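Local coordinates for cobalamin-binding protein (Desulfitobacterium hafniense, PDB 4JGI) that binds methylcobalamin in a Rossmann-like domain and probably carries the methyl group for an O-demethylase system, at residues A[89-103]-A[118-132]. Numbering follows the deposited sequence.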
loop_
_atom_site.group_PDB
_atom_site.type_symbol
_atom_site.label_atom_id
_atom_site.label_comp_id
_atom_site.label_asym_id
_atom_site.label_seq_id
_atom_site.Cartn_x
_atom_site.Cartn_y
_atom_site.Cartn_z
ATOM N N ARG A 89 -9.498 -8.104 7.502
ATOM C CA ARG A 89 -8.468 -7.379 6.734
ATOM C C ARG A 89 -7.048 -7.554 7.294
ATOM O O ARG A 89 -6.881 -7.503 8.550
ATOM C CB ARG A 89 -8.810 -5.888 6.787
ATOM C CG ARG A 89 -10.081 -5.574 6.023
ATOM C CD ARG A 89 -10.374 -4.082 6.159
ATOM N NE ARG A 89 -10.625 -3.750 7.556
ATOM C CZ ARG A 89 -10.762 -2.516 8.051
ATOM N NH1 ARG A 89 -10.638 -1.430 7.285
ATOM N NH2 ARG A 89 -11.001 -2.364 9.352
ATOM N N ALA A 90 -6.025 -7.647 6.408
ATOM C CA ALA A 90 -4.653 -7.636 6.918
ATOM C C ALA A 90 -4.334 -6.226 7.428
ATOM O O ALA A 90 -4.926 -5.256 6.984
ATOM C CB ALA A 90 -3.678 -8.024 5.874
ATOM N N LYS A 91 -3.471 -6.161 8.403
ATOM C CA LYS A 91 -3.199 -4.930 9.121
ATOM C C LYS A 91 -1.802 -4.457 8.823
ATOM O O LYS A 91 -0.874 -5.228 8.768
ATOM C CB LYS A 91 -3.354 -5.132 10.602
ATOM C CG LYS A 91 -4.729 -5.464 11.134
ATOM C CD LYS A 91 -4.622 -5.778 12.652
ATOM C CE LYS A 91 -5.719 -6.725 13.080
ATOM N NZ LYS A 91 -7.040 -6.075 12.948
ATOM N N ILE A 92 -1.666 -3.146 8.614
ATOM C CA ILE A 92 -0.414 -2.478 8.417
ATOM C C ILE A 92 -0.237 -1.358 9.419
ATOM O O ILE A 92 -1.175 -0.556 9.608
ATOM C CB ILE A 92 -0.295 -1.804 7.043
ATOM C CG1 ILE A 92 -0.499 -2.805 5.938
ATOM C CG2 ILE A 92 1.071 -1.168 6.909
ATOM C CD1 ILE A 92 -0.448 -2.269 4.527
ATOM N N VAL A 93 0.893 -1.341 10.163
ATOM C CA VAL A 93 1.229 -0.210 10.992
ATOM C C VAL A 93 2.202 0.611 10.162
ATOM O O VAL A 93 3.227 0.082 9.690
ATOM C CB VAL A 93 1.848 -0.641 12.348
ATOM C CG1 VAL A 93 2.474 0.541 13.046
ATOM C CG2 VAL A 93 0.817 -1.310 13.236
ATOM N N LEU A 94 1.881 1.871 9.956
ATOM C CA LEU A 94 2.556 2.755 8.979
ATOM C C LEU A 94 3.047 4.006 9.654
ATOM O O LEU A 94 2.298 4.608 10.393
ATOM C CB LEU A 94 1.559 3.088 7.862
ATOM C CG LEU A 94 2.008 4.000 6.717
ATOM C CD1 LEU A 94 3.185 3.352 5.956
ATOM C CD2 LEU A 94 0.853 4.282 5.742
ATOM N N ALA A 95 4.288 4.432 9.406
ATOM C CA ALA A 95 4.831 5.650 9.996
ATOM C C ALA A 95 5.908 6.233 9.196
ATOM O O ALA A 95 6.689 5.513 8.540
ATOM C CB ALA A 95 5.458 5.260 11.349
ATOM N N THR A 96 5.993 7.563 9.223
ATOM C CA THR A 96 7.175 8.233 8.856
ATOM C C THR A 96 8.007 8.322 10.151
ATOM O O THR A 96 7.504 8.769 11.168
ATOM C CB THR A 96 6.892 9.601 8.216
ATOM O OG1 THR A 96 6.268 9.434 6.915
ATOM C CG2 THR A 96 8.164 10.400 8.111
ATOM N N VAL A 97 9.225 7.818 10.097
ATOM C CA VAL A 97 10.009 7.569 11.288
ATOM C C VAL A 97 10.667 8.816 11.874
ATOM O O VAL A 97 10.760 9.839 11.268
ATOM C CB VAL A 97 11.102 6.545 10.947
ATOM C CG1 VAL A 97 10.514 5.209 10.547
ATOM C CG2 VAL A 97 12.123 7.039 9.944
ATOM N N GLU A 98 11.163 8.639 13.086
ATOM C CA GLU A 98 11.764 9.657 13.852
ATOM C C GLU A 98 12.911 10.307 13.005
ATOM O O GLU A 98 13.805 9.680 12.414
ATOM C CB GLU A 98 12.279 9.090 15.200
ATOM C CG GLU A 98 12.926 10.180 16.098
ATOM C CD GLU A 98 13.041 9.802 17.552
ATOM O OE1 GLU A 98 12.081 9.741 18.242
ATOM O OE2 GLU A 98 14.194 9.568 17.992
ATOM N N GLY A 99 12.846 11.627 12.990
ATOM C CA GLY A 99 13.847 12.436 12.305
ATOM C C GLY A 99 13.300 12.982 11.023
ATOM O O GLY A 99 13.941 13.859 10.446
ATOM N N ASP A 100 12.113 12.480 10.606
ATOM C CA ASP A 100 11.547 12.826 9.325
ATOM C C ASP A 100 10.152 13.404 9.362
ATOM O O ASP A 100 9.274 12.959 10.056
ATOM C CB ASP A 100 11.619 11.604 8.416
ATOM C CG ASP A 100 11.969 11.943 6.998
ATOM O OD1 ASP A 100 11.062 12.542 6.338
ATOM O OD2 ASP A 100 13.099 11.669 6.505
ATOM N N LEU A 101 9.941 14.446 8.516
ATOM C CA LEU A 101 8.623 15.091 8.429
ATOM C C LEU A 101 7.951 14.887 7.056
ATOM O O LEU A 101 6.842 15.489 6.797
ATOM C CB LEU A 101 8.737 16.598 8.667
ATOM C CG LEU A 101 9.352 16.916 10.017
ATOM C CD1 LEU A 101 9.466 18.413 10.146
ATOM C CD2 LEU A 101 8.558 16.425 11.190
ATOM N N HIS A 102 8.539 14.103 6.198
ATOM C CA HIS A 102 7.980 13.899 4.860
ATOM C C HIS A 102 6.880 12.876 4.873
ATOM O O HIS A 102 7.191 11.758 5.332
ATOM C CB HIS A 102 9.102 13.534 3.873
ATOM C CG HIS A 102 10.148 14.599 3.695
ATOM N ND1 HIS A 102 11.260 14.664 4.494
ATOM C CD2 HIS A 102 10.372 15.510 2.707
ATOM C CE1 HIS A 102 12.044 15.649 4.102
ATOM N NE2 HIS A 102 11.512 16.197 3.036
ATOM N N ASP A 103 5.650 13.203 4.496
ATOM C CA ASP A 103 4.531 12.283 4.454
ATOM C C ASP A 103 3.721 12.266 3.195
ATOM O O ASP A 103 2.814 11.450 3.074
ATOM C CB ASP A 103 3.602 12.473 5.631
ATOM C CG ASP A 103 2.823 13.712 5.608
ATOM O OD1 ASP A 103 2.979 14.519 4.634
ATOM O OD2 ASP A 103 1.986 13.939 6.586
ATOM N N PHE A 118 -6.586 -3.146 3.076
ATOM C CA PHE A 118 -5.823 -3.281 4.305
ATOM C C PHE A 118 -6.403 -2.376 5.387
ATOM O O PHE A 118 -6.875 -1.261 5.083
ATOM C CB PHE A 118 -4.361 -2.907 4.122
ATOM C CG PHE A 118 -3.545 -3.844 3.263
ATOM C CD1 PHE A 118 -3.500 -3.690 1.897
ATOM C CD2 PHE A 118 -2.891 -4.932 3.823
ATOM C CE1 PHE A 118 -2.797 -4.551 1.098
ATOM C CE2 PHE A 118 -2.180 -5.820 2.983
ATOM C CZ PHE A 118 -2.177 -5.642 1.633
ATOM N N GLU A 119 -6.312 -2.768 6.647
ATOM C CA GLU A 119 -6.574 -1.876 7.792
ATOM C C GLU A 119 -5.244 -1.210 8.143
ATOM O O GLU A 119 -4.253 -1.918 8.447
ATOM C CB GLU A 119 -7.086 -2.639 8.969
ATOM C CG GLU A 119 -7.302 -1.739 10.182
ATOM C CD GLU A 119 -8.033 -2.418 11.337
ATOM O OE1 GLU A 119 -7.918 -3.656 11.461
ATOM O OE2 GLU A 119 -8.653 -1.667 12.166
ATOM N N VAL A 120 -5.155 0.110 7.971
ATOM C CA VAL A 120 -3.940 0.801 8.084
ATOM C C VAL A 120 -4.001 1.652 9.371
ATOM O O VAL A 120 -4.922 2.502 9.551
ATOM C CB VAL A 120 -3.665 1.651 6.835
ATOM C CG1 VAL A 120 -2.400 2.457 7.027
ATOM C CG2 VAL A 120 -3.606 0.782 5.548
ATOM N N PHE A 121 -3.033 1.441 10.233
ATOM C CA PHE A 121 -2.821 2.253 11.439
ATOM C C PHE A 121 -1.704 3.273 11.136
ATOM O O PHE A 121 -0.503 2.948 11.189
ATOM C CB PHE A 121 -2.487 1.414 12.627
ATOM C CG PHE A 121 -3.502 0.355 12.932
ATOM C CD1 PHE A 121 -3.499 -0.876 12.314
ATOM C CD2 PHE A 121 -4.525 0.624 13.876
ATOM C CE1 PHE A 121 -4.457 -1.834 12.575
ATOM C CE2 PHE A 121 -5.514 -0.329 14.133
ATOM C CZ PHE A 121 -5.450 -1.571 13.487
ATOM N N ASP A 122 -2.136 4.472 10.722
ATOM C CA ASP A 122 -1.230 5.542 10.412
ATOM C C ASP A 122 -0.806 6.323 11.610
ATOM O O ASP A 122 -1.664 6.970 12.261
ATOM C CB ASP A 122 -1.858 6.420 9.325
ATOM C CG ASP A 122 -1.025 7.630 8.989
ATOM O OD1 ASP A 122 0.216 7.575 9.110
ATOM O OD2 ASP A 122 -1.660 8.620 8.481
ATOM N N LEU A 123 0.469 6.208 11.976
ATOM C CA LEU A 123 0.977 6.836 13.163
ATOM C C LEU A 123 1.462 8.284 12.903
ATOM O O LEU A 123 1.845 9.013 13.810
ATOM C CB LEU A 123 2.108 6.026 13.799
ATOM C CG LEU A 123 1.671 4.608 14.223
ATOM C CD1 LEU A 123 2.840 3.877 14.784
ATOM C CD2 LEU A 123 0.706 4.712 15.380
ATOM N N GLY A 124 1.485 8.700 11.652
ATOM C CA GLY A 124 1.881 10.055 11.277
ATOM C C GLY A 124 3.354 10.259 11.024
ATOM O O GLY A 124 4.008 9.364 10.509
ATOM N N ILE A 125 3.924 11.393 11.409
ATOM C CA ILE A 125 5.352 11.744 11.126
ATOM C C ILE A 125 6.247 11.813 12.375
ATOM O O ILE A 125 5.669 11.993 13.482
ATOM C CB ILE A 125 5.454 13.053 10.328
ATOM C CG1 ILE A 125 4.867 14.232 11.084
ATOM C CG2 ILE A 125 4.659 12.926 9.034
ATOM C CD1 ILE A 125 4.981 15.537 10.362
ATOM N N ASP A 126 7.524 11.836 12.158
ATOM C CA ASP A 126 8.532 11.904 13.200
ATOM C C ASP A 126 8.269 10.966 14.319
ATOM O O ASP A 126 8.445 11.314 15.434
ATOM C CB ASP A 126 8.654 13.333 13.644
ATOM C CG ASP A 126 9.937 13.576 14.507
ATOM O OD1 ASP A 126 11.012 12.924 14.373
ATOM O OD2 ASP A 126 9.854 14.468 15.324
ATOM N N VAL A 127 7.870 9.754 14.017
ATOM C CA VAL A 127 7.302 8.851 15.015
ATOM C C VAL A 127 8.424 8.096 15.749
ATOM O O VAL A 127 9.228 7.423 15.132
ATOM C CB VAL A 127 6.369 7.798 14.447
ATOM C CG1 VAL A 127 5.783 6.926 15.497
ATOM C CG2 VAL A 127 5.266 8.469 13.649
ATOM N N PRO A 128 8.501 8.242 17.070
ATOM C CA PRO A 128 9.573 7.524 17.799
ATOM C C PRO A 128 9.495 5.995 17.701
ATOM O O PRO A 128 8.398 5.451 17.576
ATOM C CB PRO A 128 9.315 7.912 19.259
ATOM C CG PRO A 128 8.553 9.232 19.160
ATOM C CD PRO A 128 7.684 9.074 17.958
ATOM N N VAL A 129 10.660 5.383 17.660
ATOM C CA VAL A 129 10.783 3.935 17.680
ATOM C C VAL A 129 9.870 3.288 18.673
ATOM O O VAL A 129 9.108 2.326 18.390
ATOM C CB VAL A 129 12.223 3.521 17.900
ATOM C CG1 VAL A 129 12.286 2.045 18.104
ATOM C CG2 VAL A 129 13.111 3.966 16.730
ATOM N N LYS A 130 9.958 3.778 19.903
ATOM C CA LYS A 130 9.191 3.119 20.994
ATOM C C LYS A 130 7.674 3.123 20.752
ATOM O O LYS A 130 6.917 2.269 21.087
ATOM C CB LYS A 130 9.458 3.752 22.333
ATOM C CG LYS A 130 10.798 3.484 22.909
ATOM C CD LYS A 130 11.038 4.280 24.192
ATOM C CE LYS A 130 12.451 4.041 24.670
ATOM N NZ LYS A 130 12.856 5.118 25.600
ATOM N N ILE A 131 7.208 4.201 20.133
ATOM C CA ILE A 131 5.758 4.316 19.775
ATOM C C ILE A 131 5.336 3.354 18.663
ATOM O O ILE A 131 4.270 2.761 18.700
ATOM C CB ILE A 131 5.440 5.776 19.403
ATOM C CG1 ILE A 131 5.768 6.683 20.627
ATOM C CG2 ILE A 131 4.022 5.915 18.862
ATOM C CD1 ILE A 131 4.706 7.344 21.288
ATOM N N ILE A 132 6.172 3.228 17.630
ATOM C CA ILE A 132 5.956 2.186 16.634
ATOM C C ILE A 132 5.917 0.772 17.260
ATOM O O ILE A 132 4.962 0.049 16.999
ATOM C CB ILE A 132 6.986 2.215 15.520
ATOM C CG1 ILE A 132 7.066 3.645 14.820
ATOM C CG2 ILE A 132 6.781 1.075 14.507
ATOM C CD1 ILE A 132 8.143 3.792 13.800
#
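Ile92 and Val120 pair in register where strands 91-96 and 119-122, the parallel pair of a beta-alpha-beta unit in the Rossmann-like B12-binding fold, run side by side. From Lys91-Glu119 to Leu94-Asp122 the ladder is regular, Phe121 N donating to Ile92 O at 2.8 Å and 173°; the register then shifts by two before the single Val97-Val127 bridge. Packing is tight on the face of Ile92, whose CD1 sits over the Phe118 ring, 4.0 Å from its centroid, a CH-pi contact. Toward the C-terminal end of strand 91-96, Ala95 CB packs against Val127 CG2 and Ile132 CD1, both past strand 119-122.

The solvent side is looser and charged: exposed Arg89, Lys91 and Glu119 form a salt-bridge network. Lys91, bent at its last torsion (chi4 -66°), brings NZ into a 3.0 Å salt bridge with Glu119 OE1, while its CG meets the Phe121 ring edge at CE1. Arg89 lays its guanidinium face over Glu119 CB; Arg89 NH2 and Glu119 OE2 form a long salt bridge, with no N-H pointing at the oxygen. A leucine in place of Lys91 would probably leave Glu119 OE1 without its close cationic partner.

At the cofactor end, Asp100 OD1 accepts from N and, in the ring plane, ND1 of His102, the axial cobalt ligand, which probably fixes the imidazole's rotation. Asp126 OD1 accepts from Gly99 N, in the type II turn Val97 to Asp100, at 2.6 Å.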